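Local coordinates for protein enoyl-CoA hydratase/isomerase (Mycobacterium avium, PDB 3P5M) that probably catalyses the hydration or isomerisation of enoyl-CoA thioesters, as a six-chain assembly of the crotonase superfamily, at residues L110-D115 with W171-H176; A53-G58 with D189-V194; A142-L147 with A151-M156; L127-T130 with M135-G138. All coordinates share one frame; numbering follows the deposited sequence. Where two conformers were deposited one is given.

Contact 1 (L110-D115 with W171-H176); sequences LALACD and WGMISH
Next along the chain from Ile174, which Leu112 touches, the hydroxyl Ser175 OG is gripped by two groups: it shares a 2.9 Å hydrogen bond with His176 ND1 and takes another from the backbone N of Val117. The oxygen lies at the edge of the His176 ring and in its plane, so the bond helps to fix the rotation of the imidazole. The contact itself is apolar and buried. Leu112 does the touching with both branches, CD1 resting 3.7 Å from Met173 CG while CD2 reaches Ile174 CG2 at 3.8 Å. Met173 leaves its backbone with CG anti to N (chi1 -166°), which brings CG against both leucine methyls, the side chains slanting across each other; the turn about CG-SD (chi3) then swings CE off the extended line. Before this, Gly172, with positive phi, closes helix 165-171 in a Schellman motif, after which the chain runs on to strand 176-177, outermost in this chain's sheet. The contact illustrates how a loop can be packed against a buried helix of the crotonase fold: Leu112 lies in the last turn of helix 106-113, Arg155 of a second subunit bonds Ser175 O, and Ile174 packs on strand 116-119.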
loop_
_atom_site.group_PDB
_atom_site.type_symbol
_atom_site.label_atom_id
_atom_site.label_comp_id
_atom_site.label_asym_id
_atom_site.label_seq_id
_atom_site.Cartn_x
_atom_site.Cartn_y
_atom_site.Cartn_z
ATOM N N LEU B 110 -8.286 22.203 14.256
ATOM C CA LEU B 110 -9.753 22.309 14.204
ATOM C C LEU B 110 -10.427 21.067 13.571
ATOM O O LEU B 110 -11.375 20.474 14.138
ATOM C CB LEU B 110 -10.127 23.551 13.380
ATOM C CG LEU B 110 -11.572 24.001 13.200
ATOM C CD1 LEU B 110 -12.204 24.265 14.542
ATOM C CD2 LEU B 110 -11.495 25.314 12.426
ATOM N N ALA B 111 -9.971 20.726 12.372
ATOM C CA ALA B 111 -10.501 19.577 11.633
ATOM C C ALA B 111 -10.296 18.335 12.499
ATOM O O ALA B 111 -11.215 17.546 12.705
ATOM C CB ALA B 111 -9.765 19.424 10.314
ATOM N N LEU B 112 -9.102 18.185 13.054
ATOM C CA LEU B 112 -8.762 16.946 13.793
ATOM C C LEU B 112 -9.408 16.817 15.175
ATOM O O LEU B 112 -9.515 15.715 15.729
ATOM C CB LEU B 112 -7.245 16.756 13.862
ATOM C CG LEU B 112 -6.521 16.753 12.517
ATOM C CD1 LEU B 112 -5.069 16.338 12.685
ATOM C CD2 LEU B 112 -7.203 15.808 11.509
ATOM N N ALA B 113 -9.902 17.908 15.726
ATOM C CA ALA B 113 -10.715 17.824 16.934
ATOM C C ALA B 113 -12.087 17.158 16.666
ATOM O O ALA B 113 -12.708 16.596 17.578
ATOM C CB ALA B 113 -10.901 19.212 17.541
ATOM N N CYS B 114 -12.538 17.184 15.414
ATOM C CA CYS B 114 -13.859 16.647 15.079
ATOM C C CYS B 114 -13.899 15.123 15.164
ATOM O O CYS B 114 -12.872 14.454 15.078
ATOM C CB CYS B 114 -14.297 17.124 13.690
ATOM S SG CYS B 114 -14.373 18.916 13.587
ATOM N N ASP B 115 -15.092 14.583 15.337
ATOM C CA ASP B 115 -15.271 13.128 15.382
ATOM C C ASP B 115 -15.018 12.390 14.079
ATOM O O ASP B 115 -14.497 11.303 14.093
ATOM C CB ASP B 115 -16.654 12.818 15.911
ATOM C CG ASP B 115 -16.890 13.520 17.208
ATOM O OD1 ASP B 115 -16.167 13.154 18.155
ATOM O OD2 ASP B 115 -17.731 14.429 17.257
ATOM N N TRP B 171 -2.474 7.116 7.080
ATOM C CA TRP B 171 -1.886 7.279 8.387
ATOM C C TRP B 171 -2.898 7.133 9.496
ATOM O O TRP B 171 -2.497 6.995 10.635
ATOM C CB TRP B 171 -1.287 8.690 8.496
ATOM C CG TRP B 171 0.011 8.878 7.746
ATOM C CD1 TRP B 171 0.621 7.996 6.861
ATOM C CD2 TRP B 171 0.834 10.037 7.784
ATOM N NE1 TRP B 171 1.797 8.537 6.405
ATOM C CE2 TRP B 171 1.956 9.786 6.949
ATOM C CE3 TRP B 171 0.761 11.258 8.483
ATOM C CZ2 TRP B 171 2.985 10.738 6.760
ATOM C CZ3 TRP B 171 1.783 12.181 8.292
ATOM C CH2 TRP B 171 2.889 11.907 7.441
ATOM N N GLY B 172 -4.192 7.263 9.187
ATOM C CA GLY B 172 -5.248 7.231 10.248
ATOM C C GLY B 172 -5.460 8.578 10.924
ATOM O O GLY B 172 -6.041 8.651 12.044
ATOM N N MET B 173 -5.024 9.666 10.233
ATOM C CA MET B 173 -5.237 11.019 10.740
ATOM C C MET B 173 -6.698 11.409 10.681
ATOM O O MET B 173 -7.196 12.107 11.541
ATOM C CB MET B 173 -4.449 12.052 9.900
ATOM C CG MET B 173 -4.332 13.452 10.540
ATOM S SD MET B 173 -3.729 14.777 9.412
ATOM C CE MET B 173 -2.037 14.192 9.272
ATOM N N ILE B 174 -7.366 10.974 9.623
ATOM C CA ILE B 174 -8.723 11.380 9.319
ATOM C C ILE B 174 -9.582 10.146 9.072
ATOM O O ILE B 174 -9.072 9.129 8.589
ATOM C CB ILE B 174 -8.759 12.371 8.086
ATOM C CG1 ILE B 174 -8.014 11.785 6.881
ATOM C CG2 ILE B 174 -8.136 13.733 8.515
ATOM C CD1 ILE B 174 -8.262 12.556 5.550
ATOM N N SER B 175 -10.874 10.236 9.372
ATOM C CA SER B 175 -11.751 9.074 9.242
ATOM C C SER B 175 -12.160 8.743 7.794
ATOM O O SER B 175 -12.309 7.586 7.467
ATOM C CB SER B 175 -12.990 9.273 10.093
ATOM O OG SER B 175 -13.717 10.384 9.598
ATOM N N HIS B 176 -12.279 9.762 6.938
ATOM C CA HIS B 176 -12.822 9.599 5.562
ATOM C C HIS B 176 -12.029 10.266 4.482
ATOM O O HIS B 176 -11.589 11.439 4.620
ATOM C CB HIS B 176 -14.254 10.117 5.466
ATOM C CG HIS B 176 -15.250 9.260 6.190
ATOM N ND1 HIS B 176 -15.373 9.272 7.561
ATOM C CD2 HIS B 176 -16.135 8.340 5.736
ATOM C CE1 HIS B 176 -16.319 8.418 7.921
ATOM N NE2 HIS B 176 -16.787 7.829 6.833
#

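Contact 2 (A53-G58 with D189-V194); sequences AVLLTG and DVLRSV
Helix-on-sheet packing in the crotonase fold is exemplified here, with Leu191 and Val194 of helix 183-195 set against Leu55 and Ala53 of strand 53-58. The helix offers two residues one turn apart, and the strand answers with two residues that point to the same face of the sheet. Leu191 meets Leu55 with both methyls: CD2 lies 3.8 Å from Leu55 CD2, and CD1 comes to 3.9 Å from Leu55 CB. The two side chains cross at about a right angle. In Leu191, CG is anti to the backbone N (chi1 -165°), which carries the forked end out from the helix onto the strand. The second pair is looser, Ala53 CB standing 4.3 Å from Val194 CG1, and the small alanine is consistent with the close approach of the backbones: the CA atoms of Ala53 and Val194 are 6.9 Å apart. Leu191 also touches Val16, Arg18 and Ile96, and Val194 touches Pro94 and Ile96, which spreads the helix over three neighbouring strands. On the reverse face Val54 and Leu56 meet helix 32-47, so the strand is sandwiched between helices. Because the meeting groups are all aliphatic, the contact implies attraction by shape fit and exclusion of water, with no polar bond between the segments to dictate an exact register.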
loop_
_atom_site.group_PDB
_atom_site.type_symbol
_atom_site.label_atom_id
_atom_site.label_comp_id
_atom_site.label_asym_id
_atom_site.label_seq_id
_atom_site.Cartn_x
_atom_site.Cartn_y
_atom_site.Cartn_z
ATOM N N ALA B 53 -26.327 16.631 14.763
ATOM C CA ALA B 53 -24.955 16.561 14.253
ATOM C C ALA B 53 -24.544 17.955 13.857
ATOM O O ALA B 53 -25.377 18.761 13.492
ATOM C CB ALA B 53 -24.815 15.586 13.078
ATOM N N VAL B 54 -23.248 18.237 13.950
ATOM C CA VAL B 54 -22.710 19.526 13.561
ATOM C C VAL B 54 -21.787 19.301 12.355
ATOM O O VAL B 54 -20.987 18.373 12.370
ATOM C CB VAL B 54 -21.928 20.149 14.739
ATOM C CG1 VAL B 54 -21.217 21.404 14.302
ATOM C CG2 VAL B 54 -22.884 20.437 15.939
ATOM N N LEU B 55 -21.930 20.135 11.315
ATOM C CA LEU B 55 -21.043 20.096 10.158
ATOM C C LEU B 55 -20.203 21.337 10.196
ATOM O O LEU B 55 -20.734 22.447 10.325
ATOM C CB LEU B 55 -21.834 20.070 8.841
ATOM C CG LEU B 55 -21.047 20.233 7.521
ATOM C CD1 LEU B 55 -20.005 19.130 7.276
ATOM C CD2 LEU B 55 -21.954 20.382 6.332
ATOM N N LEU B 56 -18.895 21.150 10.086
ATOM C CA LEU B 56 -17.926 22.227 10.046
ATOM C C LEU B 56 -17.255 22.305 8.682
ATOM O O LEU B 56 -16.630 21.355 8.245
ATOM C CB LEU B 56 -16.850 21.964 11.100
ATOM C CG LEU B 56 -15.980 23.116 11.544
ATOM C CD1 LEU B 56 -16.885 24.264 11.980
ATOM C CD2 LEU B 56 -15.054 22.666 12.705
ATOM N N THR B 57 -17.386 23.440 8.009
ATOM C CA THR B 57 -16.778 23.619 6.694
ATOM C C THR B 57 -16.240 25.042 6.566
ATOM O O THR B 57 -16.471 25.886 7.442
ATOM C CB THR B 57 -17.785 23.433 5.504
ATOM O OG1 THR B 57 -18.886 24.353 5.632
ATOM C CG2 THR B 57 -18.282 21.982 5.377
ATOM N N GLY B 58 -15.583 25.308 5.444
ATOM C CA GLY B 58 -15.077 26.624 5.161
ATOM C C GLY B 58 -15.495 27.146 3.804
ATOM O O GLY B 58 -15.359 26.436 2.775
ATOM N N ASP B 189 -23.687 12.024 2.167
ATOM C CA ASP B 189 -24.036 10.678 2.624
ATOM C C ASP B 189 -23.717 10.511 4.091
ATOM O O ASP B 189 -24.573 10.084 4.846
ATOM C CB ASP B 189 -23.317 9.607 1.833
ATOM C CG ASP B 189 -23.865 9.439 0.416
ATOM O OD1 ASP B 189 -24.855 10.094 0.032
ATOM O OD2 ASP B 189 -23.281 8.630 -0.343
ATOM N N VAL B 190 -22.490 10.867 4.492
ATOM C CA VAL B 190 -22.051 10.714 5.891
ATOM C C VAL B 190 -22.883 11.622 6.842
ATOM O O VAL B 190 -23.323 11.191 7.900
ATOM C CB VAL B 190 -20.511 10.978 5.985
ATOM C CG1 VAL B 190 -20.024 11.202 7.450
ATOM C CG2 VAL B 190 -19.745 9.825 5.335
ATOM N N LEU B 191 -23.098 12.877 6.462
ATOM C CA LEU B 191 -23.885 13.768 7.291
ATOM C C LEU B 191 -25.325 13.229 7.450
ATOM O O LEU B 191 -25.841 13.131 8.582
ATOM C CB LEU B 191 -23.885 15.169 6.703
ATOM C CG LEU B 191 -24.345 16.323 7.595
ATOM C CD1 LEU B 191 -23.411 16.520 8.834
ATOM C CD2 LEU B 191 -24.469 17.613 6.732
ATOM N N ARG B 192 -25.963 12.854 6.346
ATOM C CA ARG B 192 -27.287 12.248 6.449
ATOM C C ARG B 192 -27.304 11.082 7.447
ATOM O O ARG B 192 -28.157 11.032 8.332
ATOM C CB ARG B 192 -27.842 11.796 5.074
ATOM C CG ARG B 192 -29.077 10.821 5.164
ATOM C CD ARG B 192 -29.308 9.980 3.847
ATOM N NE ARG B 192 -28.030 9.469 3.313
ATOM C CZ ARG B 192 -27.388 8.379 3.747
ATOM N NH1 ARG B 192 -27.912 7.616 4.717
ATOM N NH2 ARG B 192 -26.225 8.041 3.196
ATOM N N SER B 193 -26.396 10.139 7.285
ATOM C CA SER B 193 -26.432 8.932 8.086
ATOM C C SER B 193 -26.164 9.151 9.607
ATOM O O SER B 193 -26.886 8.632 10.475
ATOM C CB SER B 193 -25.478 7.902 7.529
ATOM O OG SER B 193 -25.256 6.968 8.555
ATOM N N VAL B 194 -25.129 9.918 9.905
ATOM C CA VAL B 194 -24.787 10.337 11.268
ATOM C C VAL B 194 -25.921 11.151 11.972
ATOM O O VAL B 194 -26.340 10.796 13.069
ATOM C CB VAL B 194 -23.428 11.084 11.232
ATOM C CG1 VAL B 194 -23.091 11.735 12.552
ATOM C CG2 VAL B 194 -22.348 10.105 10.873
#

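Contact 3 (A142-L147 with A151-M156); sequences ALLPLL and ARTSRM
The flat peptide group joining Leu144 to Pro145 receives Thr153 over one face, OG1 standing 3.4 Å from Pro145 N and 3.5 Å from Leu144 C, almost straight above the carbonyl carbon. As a proline nitrogen carries no hydrogen, this is van der Waals contact; the hydroxyl finds its polar partner in Gly149 O, the carbonyl four residues back in the chain. The setting is the short link between helix 145-148 and helix 150-159 of the crotonase fold. The proline ring atoms CG and CD are each 3.9 Å from Thr153 OG1. Thr153 meets Leu144 with its other branch too: OG1 lies beside the backbone N (chi1 -51°), which leaves CG2 anti to it and 3.7 Å from Leu144 CB, so the hydroxyl meets the peptide group and the methyl meets CB. One residue earlier, the guanidinium of Arg152 makes a cation-pi contact with Trp171. Neighbouring copies frame the link, Pro145 packing on Thr213 of the third subunit and Leu146 on Leu146 of the second. One turn on from Thr153, Leu144 and Met156 cross at about a right angle, with the thioether SD of Met156 4.0 Å from Leu144 CD2.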
loop_
_atom_site.group_PDB
_atom_site.type_symbol
_atom_site.label_atom_id
_atom_site.label_comp_id
_atom_site.label_asym_id
_atom_site.label_seq_id
_atom_site.Cartn_x
_atom_site.Cartn_y
_atom_site.Cartn_z
ATOM N N ALA B 142 -1.239 17.212 21.349
ATOM C CA ALA B 142 -1.896 16.073 22.013
ATOM C C ALA B 142 -2.798 15.317 21.067
ATOM O O ALA B 142 -2.906 14.098 21.199
ATOM C CB ALA B 142 -2.711 16.544 23.224
ATOM N N LEU B 143 -3.436 16.002 20.113
ATOM C CA LEU B 143 -4.355 15.321 19.179
ATOM C C LEU B 143 -3.621 14.412 18.205
ATOM O O LEU B 143 -3.923 13.235 18.104
ATOM C CB LEU B 143 -5.204 16.312 18.353
ATOM C CG LEU B 143 -6.179 17.251 19.090
ATOM C CD1 LEU B 143 -6.709 18.318 18.151
ATOM C CD2 LEU B 143 -7.330 16.418 19.618
ATOM N N LEU B 144 -2.652 14.964 17.502
ATOM C CA LEU B 144 -1.922 14.217 16.475
ATOM C C LEU B 144 -1.274 12.858 16.883
ATOM O O LEU B 144 -1.429 11.856 16.164
ATOM C CB LEU B 144 -0.954 15.168 15.741
ATOM C CG LEU B 144 -1.565 16.075 14.652
ATOM C CD1 LEU B 144 -0.679 17.277 14.282
ATOM C CD2 LEU B 144 -1.752 15.243 13.398
ATOM N N PRO B 145 -0.578 12.782 18.027
ATOM C CA PRO B 145 0.039 11.470 18.311
ATOM C C PRO B 145 -0.953 10.297 18.479
ATOM O O PRO B 145 -0.610 9.147 18.159
ATOM C CB PRO B 145 0.786 11.714 19.632
ATOM C CG PRO B 145 1.118 13.169 19.638
ATOM C CD PRO B 145 -0.131 13.820 18.996
ATOM N N LEU B 146 -2.162 10.579 18.966
ATOM C CA LEU B 146 -3.189 9.538 19.119
ATOM C C LEU B 146 -3.893 9.287 17.787
ATOM O O LEU B 146 -4.831 8.514 17.713
ATOM C CB LEU B 146 -4.194 9.919 20.248
ATOM C CG LEU B 146 -3.729 9.640 21.695
ATOM C CD1 LEU B 146 -3.577 8.144 21.913
ATOM C CD2 LEU B 146 -2.386 10.350 22.030
ATOM N N LEU B 147 -3.461 9.975 16.735
ATOM C CA LEU B 147 -4.009 9.738 15.393
ATOM C C LEU B 147 -3.005 8.999 14.518
ATOM O O LEU B 147 -3.356 7.978 13.893
ATOM C CB LEU B 147 -4.425 11.074 14.743
ATOM C CG LEU B 147 -5.583 11.793 15.440
ATOM C CD1 LEU B 147 -5.884 13.138 14.801
ATOM C CD2 LEU B 147 -6.830 10.925 15.430
ATOM N N ALA B 151 6.116 9.794 15.818
ATOM C CA ALA B 151 7.160 10.067 14.815
ATOM C C ALA B 151 6.632 10.908 13.667
ATOM O O ALA B 151 7.306 11.843 13.208
ATOM C CB ALA B 151 7.800 8.779 14.289
ATOM N N ARG B 152 5.430 10.577 13.198
ATOM C CA ARG B 152 4.861 11.304 12.077
ATOM C C ARG B 152 4.432 12.699 12.541
ATOM O O ARG B 152 4.467 13.633 11.765
ATOM C CB ARG B 152 3.699 10.521 11.442
ATOM C CG ARG B 152 4.104 9.292 10.572
ATOM C CD ARG B 152 2.828 8.556 10.233
ATOM N NE ARG B 152 3.013 7.401 9.362
ATOM C CZ ARG B 152 2.279 6.292 9.414
ATOM N NH1 ARG B 152 2.530 5.333 8.563
ATOM N NH2 ARG B 152 1.348 6.124 10.346
ATOM N N THR B 153 4.044 12.832 13.818
ATOM C CA THR B 153 3.792 14.152 14.422
ATOM C C THR B 153 5.008 15.067 14.480
ATOM O O THR B 153 4.913 16.201 14.054
ATOM C CB THR B 153 3.154 14.060 15.828
ATOM O OG1 THR B 153 2.009 13.205 15.790
ATOM C CG2 THR B 153 2.718 15.460 16.307
ATOM N N SER B 154 6.122 14.576 15.032
ATOM C CA SER B 154 7.390 15.325 15.085
ATOM C C SER B 154 7.770 15.813 13.711
ATOM O O SER B 154 8.169 16.952 13.563
ATOM C CB SER B 154 8.564 14.476 15.611
ATOM O OG SER B 154 8.194 13.778 16.775
ATOM N N ARG B 155 7.664 14.941 12.716
ATOM C CA ARG B 155 7.940 15.336 11.360
ATOM C C ARG B 155 7.017 16.476 10.901
ATOM O O ARG B 155 7.519 17.531 10.499
ATOM C CB ARG B 155 7.886 14.152 10.369
ATOM C CG ARG B 155 8.282 14.584 8.932
ATOM C CD ARG B 155 8.514 13.406 7.971
ATOM N NE ARG B 155 8.744 13.859 6.590
ATOM C CZ ARG B 155 9.249 13.095 5.627
ATOM N NH1 ARG B 155 9.591 11.844 5.910
ATOM N NH2 ARG B 155 9.427 13.578 4.382
ATOM N N MET B 156 5.693 16.286 10.998
ATOM C CA MET B 156 4.761 17.346 10.612
ATOM C C MET B 156 5.162 18.684 11.239
ATOM O O MET B 156 5.198 19.702 10.559
ATOM C CB MET B 156 3.337 17.013 11.036
ATOM C CG MET B 156 2.679 16.035 10.076
ATOM S SD MET B 156 0.958 15.778 10.499
ATOM C CE MET B 156 0.260 17.279 9.827
#

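Contact 4 (L127-T130 with M135-G138); sequences LAFT and MPDG
Ring-to-backbone packing dominates where Phe129 meets Met135, Pro136 and Asp137, in the loop that runs from strand 124-126 to helix 140-143; the matching loop of crotonase relatives probably lies beside the active-site pocket. The first kind of interaction is a CH-pi contact: Pro136 CA lies over the Phe129 face, 3.6 Å from the ring centroid and only 13° off its normal, which makes the approach nearly central. Phe129 reaches this place with CG beside its own backbone N and anti to the carbonyl carbon (chi1 -41°). The second kind brings oxygens to the ring. Met135 O approaches obliquely and comes within 3.2 Å of Phe129 CD1, while the carbonyl takes its hydrogen bond from Gln228 NE2. Asp137 OD1 likewise comes in obliquely, 3.3 Å from Phe129 CE1, with the carboxylate and ring planes 82° apart. The third kind is aliphatic. Leu127 CD1 touches Pro136 CG at 4.1 Å, the two side chains crossing at about a right angle. Within segment 127-130 itself, Leu127 CB is a neighbour of the Phe129 ring, in plane at its edge. Helix 150-159 flanks this part through Met156 and Ala157. Thr205 of the third subunit packs on Pro136, whose CB stands 4.1 Å from Phe129 CE2.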
loop_
_atom_site.group_PDB
_atom_site.type_symbol
_atom_site.label_atom_id
_atom_site.label_comp_id
_atom_site.label_asym_id
_atom_site.label_seq_id
_atom_site.Cartn_x
_atom_site.Cartn_y
_atom_site.Cartn_z
ATOM N N LEU B 127 1.179 21.639 9.524
ATOM C CA LEU B 127 1.581 22.468 10.676
ATOM C C LEU B 127 2.634 23.457 10.165
ATOM O O LEU B 127 3.849 23.250 10.315
ATOM C CB LEU B 127 2.113 21.591 11.812
ATOM C CG LEU B 127 1.172 20.514 12.365
ATOM C CD1 LEU B 127 1.834 19.706 13.510
ATOM C CD2 LEU B 127 -0.154 21.123 12.840
ATOM N N ALA B 128 2.167 24.510 9.502
ATOM C CA ALA B 128 3.106 25.466 8.919
ATOM C C ALA B 128 3.688 26.437 9.946
ATOM O O ALA B 128 4.455 27.311 9.579
ATOM C CB ALA B 128 2.479 26.237 7.751
ATOM N N PHE B 129 3.364 26.281 11.222
ATOM C CA PHE B 129 3.751 27.296 12.195
ATOM C C PHE B 129 5.258 27.553 12.184
ATOM O O PHE B 129 5.685 28.708 12.208
ATOM C CB PHE B 129 3.341 26.919 13.633
ATOM C CG PHE B 129 1.969 26.296 13.777
ATOM C CD1 PHE B 129 0.908 27.047 14.305
ATOM C CD2 PHE B 129 1.748 24.943 13.454
ATOM C CE1 PHE B 129 -0.339 26.488 14.475
ATOM C CE2 PHE B 129 0.495 24.362 13.642
ATOM C CZ PHE B 129 -0.564 25.142 14.164
ATOM N N THR B 130 6.066 26.482 12.151
ATOM C CA THR B 130 7.522 26.628 12.276
ATOM C C THR B 130 8.144 27.442 11.172
ATOM O O THR B 130 9.268 27.931 11.337
ATOM C CB THR B 130 8.296 25.282 12.429
ATOM O OG1 THR B 130 7.872 24.347 11.440
ATOM C CG2 THR B 130 8.083 24.680 13.804
ATOM N N MET B 135 5.073 27.489 17.079
ATOM C CA MET B 135 4.886 26.078 17.394
ATOM C C MET B 135 3.407 25.721 17.209
ATOM O O MET B 135 2.576 26.633 17.032
ATOM C CB MET B 135 5.297 25.821 18.851
ATOM C CG MET B 135 4.236 26.304 19.841
ATOM S SD MET B 135 4.677 26.011 21.547
ATOM C CE MET B 135 4.582 24.243 21.625
ATOM N N PRO B 136 3.067 24.403 17.230
ATOM C CA PRO B 136 1.672 23.993 17.010
ATOM C C PRO B 136 0.791 24.547 18.127
ATOM O O PRO B 136 1.295 24.805 19.218
ATOM C CB PRO B 136 1.745 22.467 17.056
ATOM C CG PRO B 136 3.143 22.167 16.513
ATOM C CD PRO B 136 3.998 23.255 17.125
ATOM N N ASP B 137 -0.492 24.769 17.830
ATOM C CA ASP B 137 -1.468 25.248 18.835
ATOM C C ASP B 137 -2.817 24.506 18.748
ATOM O O ASP B 137 -2.971 23.548 17.967
ATOM C CB ASP B 137 -1.710 26.747 18.676
ATOM C CG ASP B 137 -2.316 27.095 17.335
ATOM O OD1 ASP B 137 -2.806 26.190 16.605
ATOM O OD2 ASP B 137 -2.304 28.286 17.000
ATOM N N GLY B 138 -3.793 24.960 19.542
ATOM C CA GLY B 138 -5.104 24.328 19.577
ATOM C C GLY B 138 -5.100 23.058 20.389
ATOM O O GLY B 138 -6.160 22.529 20.695
#

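Read from the N terminus, the contacts form a largely nested set. Strand 53-58 opens contact 2, the outermost loop, which closes only at helix 183-195. Inside it helix 106-113 opens contact 1, closed by the loop 171-176. Within that loop contacts 4 and 3 follow in series, each short-range: 127-130 with 135-138, then 142-147 with 151-156. The contacts form a chain of touches, 2 to 1 to 3 to 4: contact 1 meets contact 2 through Leu110 and Leu56 and contact 3 through Leu112 and Leu144, and contact 3 in turn meets contact 4 through Leu144 and Leu127. The centres of contacts 2 and 4 are about 27 Å apart.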